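Side-chain contacts in mitochondrial enolase superfamily member 1 (Homo sapiens, PDB 4A35), which catalyses the magnesium-dependent dehydration of L-fuconate to 2-keto-3-deoxy-L-fuconate, a step in the breakdown of L-fucose: residues 135-138 and 139-142; 368-371 and 372-375. All coordinates share one frame; numbering follows the deposited sequence.

Interaction 1. Residues 135-138 and 139-142; sequences VWKL and LVDM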
# COMPACT_ATOMS: atom_id res chain seq x y z
N VAL A 135 -28.50 -0.85 1.30
CA VAL A 135 -27.53 -1.37 0.33
C VAL A 135 -27.64 -2.92 0.22
O VAL A 135 -27.56 -3.46 -0.89
CB VAL A 135 -26.08 -0.88 0.66
CG1 VAL A 135 -25.01 -1.79 0.03
CG2 VAL A 135 -25.89 0.57 0.19
N TRP A 136 -27.77 -3.65 1.35
CA TRP A 136 -27.86 -5.12 1.23
C TRP A 136 -29.00 -5.56 0.26
O TRP A 136 -28.80 -6.44 -0.58
CB TRP A 136 -28.01 -5.82 2.60
CG TRP A 136 -29.34 -5.64 3.29
CD1 TRP A 136 -29.64 -4.72 4.26
CD2 TRP A 136 -30.54 -6.43 3.10
NE1 TRP A 136 -30.96 -4.84 4.65
CE2 TRP A 136 -31.53 -5.91 3.98
CE3 TRP A 136 -30.87 -7.51 2.26
CZ2 TRP A 136 -32.82 -6.44 4.05
CZ3 TRP A 136 -32.17 -8.03 2.33
CH2 TRP A 136 -33.13 -7.48 3.20
N LYS A 137 -30.14 -4.84 0.30
CA LYS A 137 -31.32 -5.17 -0.49
C LYS A 137 -31.15 -4.73 -1.91
O LYS A 137 -31.54 -5.46 -2.83
CB LYS A 137 -32.59 -4.57 0.15
CG LYS A 137 -33.91 -4.94 -0.56
CD LYS A 137 -34.14 -6.46 -0.67
CE LYS A 137 -35.58 -6.79 -1.07
NZ LYS A 137 -35.67 -8.17 -1.66
N LEU A 138 -30.47 -3.58 -2.12
CA LEU A 138 -30.14 -3.11 -3.47
C LEU A 138 -29.31 -4.18 -4.17
O LEU A 138 -29.56 -4.50 -5.34
CB LEU A 138 -29.34 -1.78 -3.37
CG LEU A 138 -28.78 -1.21 -4.70
CD1 LEU A 138 -29.96 -0.66 -5.55
CD2 LEU A 138 -27.71 -0.10 -4.42
N LEU A 139 -28.30 -4.74 -3.44
CA LEU A 139 -27.43 -5.78 -3.99
C LEU A 139 -28.20 -7.06 -4.26
O LEU A 139 -28.08 -7.63 -5.37
CB LEU A 139 -26.26 -6.04 -3.02
CG LEU A 139 -25.25 -4.89 -2.94
CD1 LEU A 139 -24.25 -5.14 -1.81
CD2 LEU A 139 -24.54 -4.68 -4.30
N VAL A 140 -28.96 -7.54 -3.26
CA VAL A 140 -29.82 -8.76 -3.40
C VAL A 140 -30.75 -8.68 -4.64
O VAL A 140 -30.87 -9.67 -5.37
CB VAL A 140 -30.61 -9.03 -2.10
CG1 VAL A 140 -31.82 -9.98 -2.31
CG2 VAL A 140 -29.69 -9.56 -0.99
N ASP A 141 -31.38 -7.51 -4.88
CA ASP A 141 -32.33 -7.33 -5.97
C ASP A 141 -31.70 -7.07 -7.32
O ASP A 141 -32.40 -7.14 -8.33
CB ASP A 141 -33.30 -6.19 -5.62
CG ASP A 141 -34.33 -6.55 -4.55
OD1 ASP A 141 -34.40 -7.77 -4.14
OD2 ASP A 141 -35.10 -5.65 -4.15
N MET A 142 -30.37 -6.83 -7.37
CA MET A 142 -29.65 -6.48 -8.58
C MET A 142 -29.57 -7.64 -9.53
O MET A 142 -29.30 -8.78 -9.13
CB MET A 142 -28.23 -6.01 -8.22
CG MET A 142 -27.75 -4.94 -9.08
SD MET A 142 -26.13 -4.35 -8.57
CE MET A 142 -26.62 -3.06 -7.34

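Interaction 2. Residues 368-371 and 372-375; sequences HLII and FDYI. With EDO (1,2-ethanediol), chain G.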
# COMPACT_ATOMS: atom_id res chain seq x y z
N HIS A 368 -24.16 -4.93 5.73
CA HIS A 368 -24.85 -5.01 4.44
C HIS A 368 -24.16 -6.01 3.53
O HIS A 368 -24.82 -6.74 2.80
CB HIS A 368 -24.85 -3.61 3.75
CG HIS A 368 -25.73 -2.58 4.39
ND1 HIS A 368 -27.03 -2.37 3.95
CD2 HIS A 368 -25.45 -1.72 5.39
CE1 HIS A 368 -27.51 -1.42 4.73
NE2 HIS A 368 -26.59 -0.97 5.60
N LEU A 369 -22.83 -5.99 3.53
CA LEU A 369 -22.06 -6.83 2.61
C LEU A 369 -22.22 -8.33 2.97
O LEU A 369 -22.36 -9.18 2.08
CB LEU A 369 -20.58 -6.41 2.59
CG LEU A 369 -20.30 -4.96 2.14
CD1 LEU A 369 -18.77 -4.61 2.31
CD2 LEU A 369 -20.74 -4.71 0.74
N ILE A 370 -22.18 -8.65 4.27
CA ILE A 370 -22.24 -10.05 4.69
C ILE A 370 -23.70 -10.61 4.63
O ILE A 370 -23.86 -11.79 4.33
CB ILE A 370 -21.53 -10.28 6.04
CG1 ILE A 370 -21.04 -11.74 6.16
CG2 ILE A 370 -22.31 -9.80 7.28
CD1 ILE A 370 -19.91 -12.22 5.05
N ILE A 371 -24.72 -9.74 4.85
CA ILE A 371 -26.11 -10.17 4.68
C ILE A 371 -26.30 -10.51 3.17
O ILE A 371 -26.89 -11.53 2.85
CB ILE A 371 -27.08 -9.13 5.23
CG1 ILE A 371 -27.04 -9.16 6.81
CG2 ILE A 371 -28.52 -9.32 4.68
CD1 ILE A 371 -27.64 -7.94 7.42
N PHE A 372 -25.80 -9.61 2.28
CA PHE A 372 -25.83 -9.87 0.84
C PHE A 372 -25.08 -11.19 0.52
O PHE A 372 -25.62 -12.02 -0.22
CB PHE A 372 -25.28 -8.69 0.01
CG PHE A 372 -24.94 -9.10 -1.42
CD1 PHE A 372 -25.95 -9.34 -2.36
CD2 PHE A 372 -23.61 -9.32 -1.81
CE1 PHE A 372 -25.64 -9.73 -3.67
CE2 PHE A 372 -23.31 -9.78 -3.11
CZ PHE A 372 -24.33 -9.97 -4.03
N ASP A 373 -23.90 -11.40 1.13
CA ASP A 373 -23.13 -12.62 0.92
C ASP A 373 -24.02 -13.87 1.22
O ASP A 373 -24.08 -14.80 0.40
CB ASP A 373 -21.86 -12.64 1.79
CG ASP A 373 -21.11 -13.93 1.58
OD1 ASP A 373 -20.62 -14.14 0.46
OD2 ASP A 373 -21.11 -14.78 2.51
N TYR A 374 -24.63 -13.90 2.42
CA TYR A 374 -25.49 -15.02 2.79
C TYR A 374 -26.65 -15.25 1.83
O TYR A 374 -26.91 -16.39 1.40
CB TYR A 374 -26.08 -14.84 4.22
CG TYR A 374 -27.01 -15.98 4.61
CD1 TYR A 374 -26.53 -17.27 4.82
CD2 TYR A 374 -28.39 -15.78 4.72
CE1 TYR A 374 -27.38 -18.32 5.14
CE2 TYR A 374 -29.26 -16.82 5.05
CZ TYR A 374 -28.75 -18.09 5.27
OH TYR A 374 -29.61 -19.11 5.57
N ILE A 375 -27.41 -14.18 1.52
CA ILE A 375 -28.59 -14.30 0.68
C ILE A 375 -28.22 -14.68 -0.79
O ILE A 375 -28.88 -15.53 -1.38
CB ILE A 375 -29.45 -13.01 0.71
CG1 ILE A 375 -30.03 -12.77 2.14
CG2 ILE A 375 -30.56 -13.06 -0.37
CD1 ILE A 375 -30.59 -11.33 2.34
C1 EDO G . -28.06 -22.48 6.24
O1 EDO G . -28.36 -21.42 5.35
C2 EDO G . -27.04 -22.05 7.31
O2 EDO G . -25.74 -22.25 6.79

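Interaction 1. Residues 135-138 and 139-142
Val135 meets Leu139 one helical turn on. The two side chains run side by side in the same direction, and CG1 of Val135 lies 3.9 Å from CD1 of Leu139. The backbone N of Leu139 also bonds to the carbonyl O of Val135 at 2.9 Å. Trp136 pairs with Val140 in the same way. Its ring offers an edge, with CE3 4.0 Å from Val140 CG2. The CB of Lys137 sits over the rim of one ring face. The indole NE1 bonds to the carbonyl of Pro410, which helps fix the ring.

The pairs Val135-Leu139 and Trp136-Val140 are i to i+4 contacts of the short helix 135-141, which packs against helices 110-131, 362-377 and 176-186. Val135 and Leu139 touch both of the first two.

Lys137 makes the one salt bridge between the two segments. Its CG is anti to the backbone N (chi1 -176°), and a bend at chi2 (57°) carries the chain along the helix to Asp141. NZ reaches OD1 of Asp141 at 2.8 Å, on the syn side and 20° out of the carboxylate plane. The pair is part of a wider charge network: NZ also bridges to Glu180, and Asp141 OD2 to Lys133. Leu138 crosses Met142, whose thioether chain turns back at chi3 to put CE 3.9 Å from Leu138 CG. Both side chains rest on Trp127 of helix 110-131.

Interaction 2. Residues 368-371 and 372-375
The Tyr374 ring has the O1 of a bound 1,2-ethanediol at its edge, in the ring plane. Tyr374 OH and the diol O1 share a hydrogen bond of 2.6 Å, and either could be the donor. The diol probably comes from the crystallisation liquor; it also bonds to the backbone N of Leu381. A phenylalanine here would probably leave the diol O1 without its hydroxyl partner. The Phe372 ring has the carbonyl O of Leu369 near its plane at one edge, 4.1 Å from CD2. The CB of Phe372 lies closer to the backbone, 3.4 Å from His368 O. The imidazole of His368 leads away from the second segment. Its ring meets Tyr415 edge-to-face, and its NE2 bonds to Ser416.

Both segments belong to helix 362-377, in the enolase C-terminal domain-like region of this mandelate racemase/muconate lactonizing enzyme family member. Four successive i to i+4 backbone bonds join them, from Phe372 N to His368 O through to Ile375 N to Ile371 O. The helix has a wider pi-type turn at 373-375.

With CG anti to the backbone N (chi1 178°), the Asp373 carboxylate lies obliquely across the end of Ile370, with OD2 3.8 Å from Ile370 CD1. OD2 is also hydrogen-bonded to Ser378 OG. Asp373 belongs to a magnesium site completed by Tyr188 and Ser380. Ile371 and Ile375 lie side by side, with CG2 of Ile371 3.7 Å from CD1 of Ile375.

Interactions 1 and 2 lie on neighbouring helices, 135-141 and 362-377, with centres about 9 Å apart. Interaction 1 comes first along the chain, in the N-terminal domain of the mandelate racemase/muconate lactonizing enzyme family. Interaction 2 follows more than 200 residues later, in the enolase C-terminal domain-like region. The two helices touch directly. The backbone N of Trp136 probably bonds to His368 ND1 at 3.0 Å, and Leu139 CB packs against Phe372 CD1. Helix 176-186 touches both, through Trp136 and Val140 on one and Tyr374 and Ile375 on the other. Packing between the two helices thus brings the two regions together. The magnesium site near interaction 2 is separate from that of Asp251, Glu277 and Glu306.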